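Local coordinates for hypothetical protein TM0486 (Thermotoga maritima, PDB 1VK8) that binds thiamin and probably takes part in the response of the cell to oxidative conditions, at residues C[62-65]-C[66-70]; C[74-77]-C[78-81]; C[94-97]-C[98-102]. All coordinates share one frame; numbering follows the deposited sequence.

Contact 1: C[62-65]-C[66-70]; sequences FEEI and MDRVK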
ATOM      1  N   PHE C  62     -15.641  -9.181   7.775  1.00 10.65           N
ATOM      2  CA  PHE C  62     -14.237  -9.449   7.415  1.00  9.75           C
ATOM      3  C   PHE C  62     -13.978 -10.807   6.737  1.00  7.64           C
ATOM      4  O   PHE C  62     -13.376 -10.874   5.679  1.00  5.80           O
ATOM      5  CB  PHE C  62     -13.379  -9.298   8.672  1.00 10.71           C
ATOM      6  CG  PHE C  62     -11.941  -9.609   8.461  1.00 15.46           C
ATOM      7  CD1 PHE C  62     -11.185  -8.891   7.587  1.00 16.07           C
ATOM      8  CD2 PHE C  62     -11.348 -10.632   9.158  1.00 19.31           C
ATOM      9  CE1 PHE C  62      -9.861  -9.218   7.379  1.00 23.30           C
ATOM     10  CE2 PHE C  62     -10.045 -10.935   8.955  1.00 20.97           C
ATOM     11  CZ  PHE C  62      -9.310 -10.235   8.063  1.00 12.01           C
ATOM     12  N   GLU C  63     -14.443 -11.891   7.339  1.00  7.48           N
ATOM     13  CA  GLU C  63     -14.141 -13.211   6.805  1.00  6.79           C
ATOM     14  C   GLU C  63     -14.858 -13.450   5.484  1.00  7.31           C
ATOM     15  O   GLU C  63     -14.322 -14.081   4.599  1.00  8.91           O
ATOM     16  CB  GLU C  63     -14.464 -14.297   7.833  1.00  9.62           C
ATOM     17  CG  GLU C  63     -13.572 -14.133   9.054  1.00 11.79           C
ATOM     18  CD  GLU C  63     -13.515 -15.322   9.993  1.00 22.92           C
ATOM     19  OE1 GLU C  63     -14.173 -16.345   9.726  1.00 28.23           O
ATOM     20  OE2 GLU C  63     -12.784 -15.225  11.012  1.00 21.92           O
ATOM     21  N   GLU C  64     -16.063 -12.924   5.343  1.00  8.18           N
ATOM     22  CA  GLU C  64     -16.761 -12.990   4.072  1.00  8.53           C
ATOM     23  C   GLU C  64     -15.996 -12.263   2.972  1.00  6.77           C
ATOM     24  O   GLU C  64     -15.853 -12.786   1.877  1.00  9.11           O
ATOM     25  CB  GLU C  64     -18.148 -12.380   4.200  1.00 10.00           C
ATOM     26  CG  GLU C  64     -19.021 -12.648   2.979  1.00 20.52           C
ATOM     27  CD  GLU C  64     -20.425 -12.065   3.092  1.00 28.26           C
ATOM     28  OE1 GLU C  64     -20.882 -11.716   4.217  1.00 28.84           O
ATOM     29  OE2 GLU C  64     -21.068 -11.961   2.027  1.00 31.42           O
ATOM     30  N   ILE C  65     -15.495 -11.066   3.254  1.00  8.77           N
ATOM     31  CA  ILE C  65     -14.691 -10.310   2.272  1.00  6.25           C
ATOM     32  C   ILE C  65     -13.428 -11.115   1.900  1.00  8.57           C
ATOM     33  O   ILE C  65     -13.085 -11.239   0.726  1.00  7.46           O
ATOM     34  CB  ILE C  65     -14.339  -8.878   2.785  1.00  6.19           C
ATOM     35  CG1 ILE C  65     -15.561  -7.983   2.905  1.00  9.87           C
ATOM     36  CG2 ILE C  65     -13.352  -8.185   1.829  1.00  6.78           C
ATOM     37  CD1 ILE C  65     -15.302  -6.752   3.859  1.00 10.21           C
HETATM   38  N   MSE C  66     -12.755 -11.699   2.887  1.00  8.84           N
HETATM   39  CA  MSE C  66     -11.545 -12.497   2.601  1.00 11.07           C
HETATM   40  C   MSE C  66     -11.882 -13.654   1.653  1.00 11.69           C
HETATM   41  O   MSE C  66     -11.168 -13.909   0.708  1.00 10.60           O
HETATM   42  CB  MSE C  66     -10.894 -13.006   3.887  1.00 10.40           C
HETATM   43  CG  MSE C  66     -10.347 -11.933   4.777  1.00 11.39           C
HETATM   44 SE   MSE C  66      -9.080 -10.701   3.812  1.00 20.92          SE
HETATM   45  CE  MSE C  66     -10.218  -9.146   3.610  1.00 22.92           C
ATOM     46  N   ASP C  67     -13.021 -14.317   1.872  1.00  9.79           N
ATOM     47  CA  ASP C  67     -13.473 -15.372   0.978  1.00  8.64           C
ATOM     48  C   ASP C  67     -13.815 -14.860  -0.414  1.00  8.76           C
ATOM     49  O   ASP C  67     -13.567 -15.540  -1.409  1.00  8.44           O
ATOM     50  CB  ASP C  67     -14.702 -16.082   1.571  1.00  9.78           C
ATOM     51  CG  ASP C  67     -14.360 -16.987   2.762  1.00 13.24           C
ATOM     52  OD1 ASP C  67     -13.181 -17.362   2.960  1.00 13.99           O
ATOM     53  OD2 ASP C  67     -15.238 -17.355   3.568  1.00 11.26           O
ATOM     54  N   ARG C  68     -14.408 -13.673  -0.498  1.00  8.05           N
ATOM     55  CA  ARG C  68     -14.678 -13.061  -1.790  1.00  9.34           C
ATOM     56  C   ARG C  68     -13.402 -12.692  -2.519  1.00  9.69           C
ATOM     57  O   ARG C  68     -13.329 -12.788  -3.743  1.00  7.34           O
ATOM     58  CB  ARG C  68     -15.572 -11.820  -1.641  1.00  9.87           C
ATOM     59  CG  ARG C  68     -16.958 -12.132  -1.154  1.00 14.10           C
ATOM     60  CD  ARG C  68     -17.715 -13.021  -2.047  1.00 20.81           C
ATOM     61  NE  ARG C  68     -19.145 -12.770  -1.921  1.00 20.48           N
ATOM     62  CZ  ARG C  68     -20.041 -13.235  -2.769  1.00 24.44           C
ATOM     63  NH1 ARG C  68     -19.675 -14.006  -3.782  1.00 34.14           N
ATOM     64  NH2 ARG C  68     -21.318 -12.960  -2.597  1.00 33.17           N
ATOM     65  N   VAL C  69     -12.392 -12.287  -1.765  1.00  9.10           N
ATOM     66  CA  VAL C  69     -11.103 -11.958  -2.353  1.00  9.19           C
ATOM     67  C   VAL C  69     -10.480 -13.216  -2.963  1.00  8.64           C
ATOM     68  O   VAL C  69      -9.899 -13.138  -4.023  1.00  7.14           O
ATOM     69  CB  VAL C  69     -10.174 -11.254  -1.333  1.00  9.19           C
ATOM     70  CG1 VAL C  69      -8.763 -11.185  -1.849  1.00 10.69           C
ATOM     71  CG2 VAL C  69     -10.717  -9.868  -1.006  1.00  9.74           C
ATOM     72  N   LYS C  70     -10.632 -14.381  -2.324  1.00  9.05           N
ATOM     73  CA  LYS C  70     -10.165 -15.641  -2.928  1.00  9.64           C
ATOM     74  C   LYS C  70     -10.776 -15.863  -4.308  1.00  9.24           C
ATOM     75  O   LYS C  70     -10.078 -16.206  -5.264  1.00 11.65           O
ATOM     76  CB  LYS C  70     -10.477 -16.864  -2.059  1.00  7.46           C
ATOM     77  CG  LYS C  70      -9.871 -16.910  -0.686  1.00  9.75           C
ATOM     78  CD  LYS C  70     -10.354 -18.168  -0.018  1.00 10.62           C
ATOM     79  CE  LYS C  70     -10.270 -18.129   1.452  1.00 15.85           C
ATOM     80  NZ  LYS C  70     -10.918 -19.356   1.967  1.00  8.58           N
TER
HETATM   81  O   HOH W   1     -20.740 -11.250  -0.434  1.00 28.11           O

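Contact 2: C[74-77]-C[78-81]; sequences RYLE and QFAK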
ATOM      1  N   ARG C  74      -9.011 -15.737  -8.362  1.00 10.31           N
ATOM      2  CA  ARG C  74      -9.195 -16.827  -9.313  1.00 12.11           C
ATOM      3  C   ARG C  74      -9.857 -16.315 -10.556  1.00 10.77           C
ATOM      4  O   ARG C  74      -9.510 -16.702 -11.644  1.00 11.49           O
ATOM      5  CB  ARG C  74     -10.088 -17.942  -8.740  1.00 14.84           C
ATOM      6  CG  ARG C  74      -9.424 -19.020  -7.900  1.00 27.99           C
ATOM      7  CD  ARG C  74      -7.941 -18.870  -7.639  1.00 37.87           C
ATOM      8  NE  ARG C  74      -7.446 -19.941  -6.763  1.00 48.55           N
ATOM      9  CZ  ARG C  74      -6.309 -19.900  -6.068  1.00 48.63           C
ATOM     10  NH1 ARG C  74      -5.531 -18.834  -6.124  1.00 45.15           N
ATOM     11  NH2 ARG C  74      -5.953 -20.929  -5.303  1.00 58.17           N
ATOM     12  N   TYR C  75     -10.860 -15.468 -10.375  1.00 11.39           N
ATOM     13  CA  TYR C  75     -11.622 -14.911 -11.481  1.00 10.65           C
ATOM     14  C   TYR C  75     -10.712 -14.096 -12.398  1.00  9.87           C
ATOM     15  O   TYR C  75     -10.788 -14.207 -13.622  1.00  7.98           O
ATOM     16  CB  TYR C  75     -12.742 -14.026 -10.919  1.00 10.96           C
ATOM     17  CG  TYR C  75     -13.529 -13.302 -11.959  1.00  8.40           C
ATOM     18  CD1 TYR C  75     -14.340 -13.997 -12.854  1.00 16.01           C
ATOM     19  CD2 TYR C  75     -13.481 -11.920 -12.054  1.00 13.18           C
ATOM     20  CE1 TYR C  75     -15.058 -13.331 -13.808  1.00 15.42           C
ATOM     21  CE2 TYR C  75     -14.211 -11.254 -12.996  1.00 12.08           C
ATOM     22  CZ  TYR C  75     -14.987 -11.965 -13.874  1.00 13.73           C
ATOM     23  OH  TYR C  75     -15.701 -11.289 -14.815  1.00 13.99           O
ATOM     24  N   LEU C  76      -9.860 -13.277 -11.794  1.00  8.39           N
ATOM     25  CA  LEU C  76      -8.985 -12.366 -12.536  1.00  7.45           C
ATOM     26  C   LEU C  76      -7.889 -13.057 -13.327  1.00  9.88           C
ATOM     27  O   LEU C  76      -7.437 -12.524 -14.339  1.00  8.98           O
ATOM     28  CB  LEU C  76      -8.344 -11.336 -11.616  1.00  6.89           C
ATOM     29  CG  LEU C  76      -9.343 -10.330 -11.007  1.00  8.02           C
ATOM     30  CD1 LEU C  76      -8.617  -9.430 -10.042  1.00 16.41           C
ATOM     31  CD2 LEU C  76     -10.058  -9.572 -12.108  1.00 21.03           C
ATOM     32  N   GLU C  77      -7.462 -14.237 -12.906  1.00 11.37           N
ATOM     33  CA  GLU C  77      -6.414 -14.920 -13.664  1.00 13.36           C
ATOM     34  C   GLU C  77      -6.809 -15.265 -15.095  1.00 14.23           C
ATOM     35  O   GLU C  77      -5.930 -15.463 -15.904  1.00 13.11           O
ATOM     36  CB  GLU C  77      -5.817 -16.147 -12.960  1.00 17.37           C
ATOM     37  CG  GLU C  77      -6.757 -17.108 -12.288  1.00 26.69           C
ATOM     38  CD  GLU C  77      -6.066 -18.398 -11.860  1.00 36.45           C
ATOM     39  OE1 GLU C  77      -4.819 -18.493 -11.978  1.00 33.79           O
ATOM     40  OE2 GLU C  77      -6.784 -19.326 -11.414  1.00 45.80           O
ATOM     41  N   GLN C  78      -8.099 -15.313 -15.411  1.00 15.38           N
ATOM     42  CA  GLN C  78      -8.548 -15.439 -16.808  1.00 16.84           C
ATOM     43  C   GLN C  78      -8.103 -14.246 -17.661  1.00 15.35           C
ATOM     44  O   GLN C  78      -7.936 -14.370 -18.857  1.00 17.85           O
ATOM     45  CB  GLN C  78     -10.070 -15.440 -16.941  1.00 18.11           C
ATOM     46  CG  GLN C  78     -10.897 -16.269 -15.989  1.00 27.61           C
ATOM     47  CD  GLN C  78     -12.389 -15.867 -16.028  1.00 32.18           C
ATOM     48  OE1 GLN C  78     -12.890 -15.372 -17.049  1.00 36.86           O
ATOM     49  NE2 GLN C  78     -13.088 -16.089 -14.928  1.00 34.31           N
ATOM     50  N   PHE C  79      -8.024 -13.073 -17.055  1.00 12.35           N
ATOM     51  CA  PHE C  79      -7.785 -11.815 -17.770  1.00 13.44           C
ATOM     52  C   PHE C  79      -6.330 -11.323 -17.719  1.00 16.09           C
ATOM     53  O   PHE C  79      -5.892 -10.508 -18.559  1.00 16.17           O
ATOM     54  CB  PHE C  79      -8.713 -10.754 -17.215  1.00 12.27           C
ATOM     55  CG  PHE C  79     -10.152 -11.176 -17.189  1.00 16.90           C
ATOM     56  CD1 PHE C  79     -10.810 -11.494 -18.374  1.00 20.64           C
ATOM     57  CD2 PHE C  79     -10.848 -11.274 -15.982  1.00 13.24           C
ATOM     58  CE1 PHE C  79     -12.134 -11.897 -18.360  1.00 23.99           C
ATOM     59  CE2 PHE C  79     -12.154 -11.668 -15.955  1.00 16.90           C
ATOM     60  CZ  PHE C  79     -12.816 -11.984 -17.147  1.00 25.67           C
ATOM     61  N   ALA C  80      -5.578 -11.846 -16.755  1.00 15.78           N
ATOM     62  CA  ALA C  80      -4.207 -11.434 -16.544  1.00 14.85           C
ATOM     63  C   ALA C  80      -3.492 -12.562 -15.819  1.00 13.44           C
ATOM     64  O   ALA C  80      -3.892 -12.969 -14.742  1.00 15.47           O
ATOM     65  CB  ALA C  80      -4.163 -10.180 -15.735  1.00 15.40           C
ATOM     66  N   LYS C  81      -2.438 -13.038 -16.433  1.00 11.56           N
ATOM     67  CA  LYS C  81      -1.646 -14.134 -15.912  1.00 15.47           C
ATOM     68  C   LYS C  81      -0.809 -13.679 -14.719  1.00 13.66           C
ATOM     69  O   LYS C  81      -0.349 -14.511 -13.962  1.00 15.32           O
ATOM     70  CB  LYS C  81      -0.694 -14.648 -16.989  1.00 17.39           C
ATOM     71  CG  LYS C  81      -1.234 -15.810 -17.839  1.00 28.07           C
ATOM     72  CD  LYS C  81      -2.600 -15.508 -18.430  1.00 36.50           C
ATOM     73  CE  LYS C  81      -3.717 -16.261 -17.717  1.00 41.48           C
ATOM     74  NZ  LYS C  81      -5.045 -16.002 -18.381  1.00 37.55           N
TER

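Contact 3: C[94-97]-C[98-102]; sequences GGIT and IEEKV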
ATOM      1  N   GLY C  94     -15.703  -4.053  17.167  1.00 13.35           N
ATOM      2  CA  GLY C  94     -17.028  -3.442  17.287  1.00 13.63           C
ATOM      3  C   GLY C  94     -17.514  -2.856  15.954  1.00 13.14           C
ATOM      4  O   GLY C  94     -18.674  -2.501  15.826  1.00 11.48           O
ATOM      5  N   GLY C  95     -16.610  -2.712  14.987  1.00 11.77           N
ATOM      6  CA  GLY C  95     -16.955  -2.301  13.642  1.00  9.71           C
ATOM      7  C   GLY C  95     -16.522  -0.902  13.253  1.00 10.16           C
ATOM      8  O   GLY C  95     -16.380  -0.017  14.091  1.00  7.65           O
ATOM      9  N   ILE C  96     -16.264  -0.728  11.955  1.00  7.99           N
ATOM     10  CA  ILE C  96     -16.026   0.571  11.342  1.00  8.14           C
ATOM     11  C   ILE C  96     -16.651   0.553   9.938  1.00 10.57           C
ATOM     12  O   ILE C  96     -16.676  -0.495   9.256  1.00 11.52           O
ATOM     13  CB  ILE C  96     -14.503   0.907  11.283  1.00  7.77           C
ATOM     14  CG1 ILE C  96     -14.248   2.352  10.818  1.00  8.93           C
ATOM     15  CG2 ILE C  96     -13.753  -0.070  10.400  1.00 14.61           C
ATOM     16  CD1 ILE C  96     -14.657   3.416  11.813  1.00 13.16           C
ATOM     17  N   THR C  97     -17.133   1.707   9.503  1.00  9.65           N
ATOM     18  CA  THR C  97     -17.856   1.822   8.238  1.00 10.98           C
ATOM     19  C   THR C  97     -17.264   2.927   7.386  1.00  9.86           C
ATOM     20  O   THR C  97     -16.517   3.771   7.880  1.00  8.25           O
ATOM     21  CB  THR C  97     -19.337   2.186   8.485  1.00 10.23           C
ATOM     22  OG1 THR C  97     -19.418   3.389   9.256  1.00 12.12           O
ATOM     23  CG2 THR C  97     -20.031   1.143   9.326  1.00 15.46           C
ATOM     24  N   ILE C  98     -17.629   2.918   6.102  1.00  6.83           N
ATOM     25  CA  ILE C  98     -17.238   3.967   5.178  1.00  8.99           C
ATOM     26  C   ILE C  98     -17.703   5.332   5.700  1.00  8.21           C
ATOM     27  O   ILE C  98     -16.897   6.280   5.772  1.00  9.95           O
ATOM     28  CB  ILE C  98     -17.785   3.645   3.748  1.00  7.44           C
ATOM     29  CG1 ILE C  98     -17.035   2.458   3.136  1.00  9.48           C
ATOM     30  CG2 ILE C  98     -17.679   4.875   2.857  1.00 12.19           C
ATOM     31  CD1 ILE C  98     -17.645   1.909   1.828  1.00 11.60           C
ATOM     32  N   GLU C  99     -18.972   5.414   6.112  1.00  7.64           N
ATOM     33  CA  GLU C  99     -19.597   6.672   6.515  1.00 12.88           C
ATOM     34  C   GLU C  99     -18.883   7.264   7.713  1.00 11.48           C
ATOM     35  O   GLU C  99     -18.669   8.461   7.773  1.00 15.27           O
ATOM     36  CB  GLU C  99     -21.085   6.462   6.820  1.00 16.23           C
ATOM     37  CG  GLU C  99     -21.873   7.716   7.167  1.00 30.85           C
ATOM     38  CD  GLU C  99     -23.315   7.428   7.575  1.00 45.22           C
ATOM     39  OE1 GLU C  99     -23.784   6.272   7.421  1.00 44.80           O
ATOM     40  OE2 GLU C  99     -23.992   8.374   8.050  1.00 55.80           O
ATOM     41  N   GLU C 100     -18.452   6.425   8.646  1.00 11.48           N
ATOM     42  CA  GLU C 100     -17.761   6.918   9.839  1.00 13.97           C
ATOM     43  C   GLU C 100     -16.448   7.597   9.462  1.00 16.85           C
ATOM     44  O   GLU C 100     -15.979   8.475  10.164  1.00 18.35           O
ATOM     45  CB  GLU C 100     -17.481   5.785  10.840  1.00 13.20           C
ATOM     46  CG  GLU C 100     -18.722   5.307  11.567  1.00 19.79           C
ATOM     47  CD  GLU C 100     -18.482   4.075  12.423  1.00 17.34           C
ATOM     48  OE1 GLU C 100     -18.475   2.959  11.881  1.00 16.26           O
ATOM     49  OE2 GLU C 100     -18.309   4.219  13.653  1.00 24.63           O
ATOM     50  N   LYS C 101     -15.855   7.189   8.352  1.00 16.43           N
ATOM     51  CA  LYS C 101     -14.598   7.771   7.890  1.00 17.94           C
ATOM     52  C   LYS C 101     -14.724   8.929   6.880  1.00 20.72           C
ATOM     53  O   LYS C 101     -13.830   9.767   6.796  1.00 24.25           O
ATOM     54  CB  LYS C 101     -13.758   6.657   7.312  1.00 18.08           C
ATOM     55  CG  LYS C 101     -13.537   5.499   8.270  1.00 22.03           C
ATOM     56  CD  LYS C 101     -13.142   4.231   7.550  1.00 21.93           C
ATOM     57  CE  LYS C 101     -11.665   4.202   7.388  1.00 31.17           C
ATOM     58  NZ  LYS C 101     -11.371   3.071   6.570  1.00 19.22           N
ATOM     59  N   VAL C 102     -15.805   9.014   6.114  1.00 20.52           N
ATOM     60  CA  VAL C 102     -15.901  10.045   5.059  1.00 22.17           C
ATOM     61  C   VAL C 102     -17.031  11.048   5.174  1.00 21.80           C
ATOM     62  O   VAL C 102     -17.009  12.046   4.474  1.00 20.86           O
ATOM     63  CB  VAL C 102     -16.098   9.432   3.642  1.00 23.32           C
ATOM     64  CG1 VAL C 102     -15.035   8.427   3.343  1.00 23.85           C
ATOM     65  CG2 VAL C 102     -17.501   8.833   3.492  1.00 24.05           C
TER
HETATM   66  O   HOH W   2     -16.834   2.565  14.862  1.00 26.73           O

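Contact 1: C[62-65]-C[66-70]
Phe-62 and Met-66, one helical turn apart, show how a single i to i+4 spacing can serve several kinds of interaction at once. The first is aromatic. Met-66, present as selenomethionine, lays its CG over one face of the Phe-62 ring, 4.0 Å from the centroid and 22° off the ring normal, in a CH-pi contact displaced toward the rim. Its selenium lies further round, 4.8 Å from the same centroid and oblique to the face. The ring can take this place because Phe-62 CG is anti to the backbone N (chi1 177°), while Met-66 CG swings beside its own N.

Apolar contacts continue from the methyl end. Bends at chi2 and chi3 bring Met-66 CE to 3.8 Å from Phe-62 CE1 and 3.7 Å from Ile-65 CG2. This face is buried against Val-16 and Val-18 of strand 16-24 and Leu-87 and Ile-89 of strand 82-92.

Backbone bonds follow the regular alpha pattern: Met-66 N donates to Phe-62 O at 3.0 Å, and Asp-67, Arg-68 and Val-69 N donate in the same way to Glu-63, Glu-64 and Ile-65 O.

The polar contacts are shared between water and the subunit interface. Glu-64 OE2 and Arg-68 NE, 4.5 Å apart, are too distant for a salt bridge; a water bridges them, donating to Glu-64 OE2 and accepting from Arg-68 NE at the guanidinium edge, in its plane. Asp-67 OD1 is held by Lys-70 of its own chain, weakly, and by Lys-70 of the second subunit, a reciprocal pairing across the interface.

Helix 62-76 is the second helix of a ferredoxin-like beta-alpha-beta-beta-alpha-beta fold, crossing from strand 56-60 to strand 82-92; a Met-aromatic pair spaced i to i+4 lies on its sheet-facing side.

Contact 2: C[74-77]-C[78-81]
Tyr-75 and Phe-79 form the tight part of this contact, a T-shaped pair spanning the passage from helix to loop. The edge of Phe-79 is directed at one face of Tyr-75, with ring centroids 5.2 Å apart and planes at 77°. Phe-79 CE2 makes the closest approach between the rings, 3.5 Å from Tyr-75 CZ and toward the rim of the tyrosine. A chi1 of 175° swings the Tyr-75 ring away from its own amide and toward Phe-79. Both rings lean on Arg-37 of helix 31-43, and Tyr-75 also has a cation-pi contact with Lys-41.

At the helix end, Leu-76 O accepts from two amides: Phe-79 N at 2.8 Å and Ala-80 N at 3.1 Å in a weak bond. The inward side chain of Leu-76 packs on Val-22 and Ala-38.

The other side is more exposed and polar, though its side chains turn back on the turn. Gln-78 brings NE2 to 3.2 Å from Tyr-75 CD1, oblique to the ring, whereas Lys-81, bent at chi2 and chi3, has NZ donating to Glu-77 O at 2.7 Å, in the carbonyl plane. Arg-74, Glu-77 and Lys-81 meet the second subunit, and Lys-81 also the third.

Ring packing and a lysine-to-carbonyl bond thus accompany the turn that links the second helix of the ferredoxin-like fold to its last strand.

Contact 3: C[94-97]-C[98-102]
An N-cap introduces the short helix near the C-terminus, with Thr-97 as the capping residue. Its OG1 accepts from Glu-100 N at 3.2 Å, with an N-H...O angle of 152°, and so satisfies an amide of the first turn. The hydroxyl is placed for this by chi1 of 56°, which sets OG1 between the backbone N and the carbonyl carbon. The same oxygen donates to Glu-100 OE1 at 2.8 Å, using the anti lone pair of the carboxylate, the one away from OE2. Glu-100 lies across Thr-97 at about a right angle, its chain extended beyond CG, and OE1 also comes within 3.0 Å of Thr-97 N.

A water lies 2.5 Å from Glu-100 OE2 and 2.7 Å from Gly-95 O and may link the two, though it has more acceptors in reach than protons. Apolar contacts fill in alongside: Ile-96 CD1 meets Glu-100 CB at 3.8 Å, and Ile-96 CG1 sits 3.9 Å from Lys-101 CD, where the lysine chain crosses. The ammonium end of Lys-101 continues to Thr-17 and Asp-90, while His-32 of the fourth subunit packs on both Ile-96 and Lys-101.

Donor and acceptor roles are therefore combined in one hydroxyl, which ties the cap to the glutamate three residues on. The negative carboxylate, close to the amide end of the helix, would probably be stabilised there by the helix dipole.

Overall arrangement
Along the chain the three contacts come in series. Contacts 1 and 2 share helix 62-76: contact 1 occupies its first turns, and contact 2, its centre about 17 Å away, carries the chain out toward strand 82-92. That strand leads in turn to contact 3, where the chain enters helix 98-102. Contact 3 is centred about 18 Å from contact 1 and about 31 Å from contact 2, on the opposite side of the chain's centre from contact 2. The helix of contact 1 covers strands 16-24 and 82-92 of the four-stranded antiparallel sheet. All three touch the second subunit; contact 2 also reaches the third and contact 3 the fourth, so these local structures contribute to different interfaces of the tetramer.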